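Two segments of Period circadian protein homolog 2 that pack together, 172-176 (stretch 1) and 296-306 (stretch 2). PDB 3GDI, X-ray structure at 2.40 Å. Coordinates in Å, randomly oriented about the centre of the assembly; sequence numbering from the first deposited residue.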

# COMPACT_ATOMS: atom_id res chain seq x y z
N THR A 172 9.93 -1.53 2.00
CA THR A 172 10.49 -1.84 0.70
C THR A 172 11.97 -1.46 0.69
O THR A 172 12.47 -0.81 1.60
N PRO A 173 12.69 -1.87 -0.36
CA PRO A 173 14.11 -1.53 -0.40
C PRO A 173 14.40 -0.04 -0.32
O PRO A 173 15.42 0.36 0.24
N ASN A 174 13.51 0.80 -0.87
CA ASN A 174 13.70 2.26 -0.82
C ASN A 174 13.53 2.77 0.61
O ASN A 174 13.56 3.98 0.85
N CYS A 175 13.33 1.85 1.54
CA CYS A 175 13.19 2.19 2.95
C CYS A 175 11.98 3.01 3.41
O CYS A 175 12.08 3.75 4.39
N LEU A 176 10.86 2.88 2.70
CA LEU A 176 9.62 3.54 3.10
C LEU A 176 8.74 2.42 3.66
O LEU A 176 8.67 1.34 3.08
N LEU A 296 21.67 8.41 3.82
CA LEU A 296 21.72 7.05 4.34
C LEU A 296 20.68 6.15 3.66
O LEU A 296 20.91 4.96 3.46
N THR A 297 19.55 6.74 3.31
CA THR A 297 18.48 6.02 2.66
C THR A 297 18.91 5.50 1.29
O THR A 297 18.90 4.30 1.05
N GLU A 298 19.32 6.40 0.40
CA GLU A 298 19.74 5.97 -0.93
C GLU A 298 20.91 4.99 -0.86
O GLU A 298 21.09 4.14 -1.73
N GLN A 299 21.69 5.11 0.21
CA GLN A 299 22.85 4.26 0.43
C GLN A 299 22.40 2.83 0.71
O GLN A 299 23.02 1.87 0.26
N ILE A 300 21.31 2.70 1.45
CA ILE A 300 20.76 1.39 1.79
C ILE A 300 20.05 0.80 0.58
O ILE A 300 20.26 -0.37 0.24
N HIS A 301 19.23 1.61 -0.08
CA HIS A 301 18.50 1.14 -1.26
C HIS A 301 19.49 0.58 -2.28
O HIS A 301 19.25 -0.47 -2.87
N ARG A 302 20.60 1.28 -2.47
CA ARG A 302 21.63 0.85 -3.40
C ARG A 302 22.04 -0.57 -3.01
O ARG A 302 22.11 -1.47 -3.84
N LEU A 303 22.32 -0.75 -1.73
CA LEU A 303 22.72 -2.05 -1.20
C LEU A 303 21.71 -3.17 -1.51
O LEU A 303 22.09 -4.25 -1.96
N LEU A 304 20.43 -2.91 -1.27
CA LEU A 304 19.39 -3.90 -1.50
C LEU A 304 19.08 -4.19 -2.96
O LEU A 304 18.21 -5.01 -3.26
N MET A 305 19.77 -3.53 -3.88
CA MET A 305 19.53 -3.77 -5.29
C MET A 305 20.30 -5.00 -5.77
O MET A 305 20.04 -5.51 -6.85
N GLN A 306 21.25 -5.47 -4.98
CA GLN A 306 22.03 -6.64 -5.38
C GLN A 306 21.33 -7.96 -5.14
O GLN A 306 20.72 -8.17 -4.09

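The short turn at 172-176 rests against one side of the helix that runs through 296-303; side chains and turn backbone both contribute to the contact, without any direct hydrogen bond between the two stretches. It is compact, burying 317 Å² in all, and the closest CA pair is Asn174 CA and His301 CA, 4.9 Å apart.

Stretch 1 forms a type I turn from Thr172 to Cys175, braced by the side chain of Asn174. With chi1 in the p well (63°) and chi2 near 1°, this side chain turns its amide end away from the helix and back over its own loop. There OD1 of Asn174 accepts two hydrogen bonds, from OG1 of Thr172 at 2.6 Å and from the backbone N of Leu176 at 3.1 Å. Thr172, itself p at chi1 (36°), thus places its hydroxyl within the loop and makes no contact with the helix.

With the amide of Asn174 turned away, its CB is left to meet His301. Asn174 CB sits over the face of the His301 ring, 4.0 Å from the centroid and 23° off the ring normal, a CH-pi contact; the closest side-chain atoms are Asn174 CB and His301 CE1 at 3.7 Å. The backbone N of Asn174 also lies over a face of the ring, 3.7 Å from His301 CD2. The CA-to-CB bond of His301 points sideways, but its t rotamer (chi1 -167°) brings the imidazole nearer to the turn, where CD2 also approaches Pro173 CB at 3.6 Å. At the backbone of His301, a CA-H...O contact places His301 CA 3.5 Å from Pro173 O.

Pro173 contributes the largest covered area of any residue in the contact. Its ring is puckered C-gamma exo, and its CB edge also meets the end of stretch 2: Pro173 CB packs 3.9 Å from Leu304 CB and, more loosely, 4.5 Å from Met305 CE. Leu304 directs its CA-to-CB bond toward the turn in an m rotamer (chi1 -73°), whereas Met305 starts sideways, but with chi1 and chi2 both m (-69° and -84°) and chi3 between wells at 99°, its end comes nearer to the proline.

Cys175 is buried and points toward the helix. Its backbone adopts positive phi (66°), and chi1 in the m well (-71°) carries SG to within 3.5 Å of Ile300 CG2. Ile300 answers with its own CB directed toward the turn; chi1 is m (-70°) and chi2 t (172°), which sets CD1 anti to CA.

Thr297 completes the contact one helical turn before His301. In its m rotamer (-73°), CG2 faces the loop, 3.6 Å from Asn174 O and 4.3 Å from Cys175 CB, while OG1 takes a polar role. A water bridges the stretches here: the water's O lies 3.1 Å from Thr297 OG1 and 3.2 Å from Cys175 O, donating a hydrogen bond to both.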

# COMPACT_ATOMS: atom_id res chain seq x y z
CB THR A 172 9.72 -1.09 -0.43
OG1 THR A 172 9.31 0.21 0.04
CG2 THR A 172 8.50 -1.87 -0.86
CB PRO A 173 14.57 -2.15 -1.72
CG PRO A 173 13.67 -3.35 -1.84
CD PRO A 173 12.33 -2.75 -1.48
CB ASN A 174 12.72 2.99 -1.76
CG ASN A 174 11.28 2.80 -1.35
OD1 ASN A 174 10.99 2.14 -0.35
ND2 ASN A 174 10.36 3.36 -2.11
CB CYS A 175 14.46 2.87 3.45
SG CYS A 175 15.85 1.73 3.56
CB LEU A 176 8.93 4.16 1.88
CG LEU A 176 9.34 5.53 1.38
CD1 LEU A 176 10.78 5.83 1.78
CD2 LEU A 176 9.14 5.58 -0.13
CB LEU A 296 21.48 7.08 5.86
CG LEU A 296 22.36 6.19 6.74
CD1 LEU A 296 22.26 4.75 6.28
CD2 LEU A 296 23.80 6.66 6.65
CB THR A 297 17.22 6.92 2.52
OG1 THR A 297 16.61 7.08 3.80
CG2 THR A 297 16.22 6.31 1.56
CB GLU A 298 20.10 7.18 -1.80
CG GLU A 298 20.38 6.85 -3.26
CD GLU A 298 20.26 8.06 -4.19
OE1 GLU A 298 20.86 9.12 -3.88
OE2 GLU A 298 19.57 7.95 -5.23
CB GLN A 299 23.64 4.81 1.62
CG GLN A 299 25.05 4.30 1.75
CD GLN A 299 25.74 4.88 2.97
OE1 GLN A 299 25.65 6.09 3.24
NE2 GLN A 299 26.43 4.02 3.73
CB ILE A 300 19.77 1.50 2.98
CG1 ILE A 300 20.53 1.83 4.26
CG2 ILE A 300 18.99 0.21 3.14
CD1 ILE A 300 19.64 2.15 5.45
CB HIS A 301 17.73 2.30 -1.89
CG HIS A 301 16.71 1.87 -2.90
ND1 HIS A 301 15.99 2.76 -3.66
CD2 HIS A 301 16.28 0.64 -3.25
CE1 HIS A 301 15.15 2.10 -4.43
NE2 HIS A 301 15.31 0.81 -4.21
CB ARG A 302 22.84 1.78 -3.33
CG ARG A 302 23.95 1.42 -4.32
CD ARG A 302 25.25 2.20 -4.07
NE ARG A 302 26.24 1.92 -5.12
CZ ARG A 302 27.50 2.34 -5.11
NH1 ARG A 302 27.98 3.06 -4.10
NH2 ARG A 302 28.30 2.02 -6.12
CB LEU A 303 22.92 -1.94 0.32
CG LEU A 303 23.54 -3.15 1.01
CD1 LEU A 303 25.03 -3.17 0.67
CD2 LEU A 303 23.34 -3.07 2.52
CB LEU A 304 18.09 -3.48 -0.80
CG LEU A 304 17.89 -3.54 0.73
CD1 LEU A 304 18.76 -4.60 1.35
CD2 LEU A 304 18.20 -2.20 1.31
CB MET A 305 19.95 -2.55 -6.12
CG MET A 305 19.07 -1.32 -5.95
SD MET A 305 17.61 -1.36 -7.00
CE MET A 305 16.32 -1.94 -5.82
CB GLN A 306 23.38 -6.66 -4.66
CG GLN A 306 24.26 -5.46 -4.99
CD GLN A 306 24.26 -5.13 -6.48
OE1 GLN A 306 24.63 -5.96 -7.31
NE2 GLN A 306 23.84 -3.91 -6.82
O HOH W 1 14.28 5.83 5.46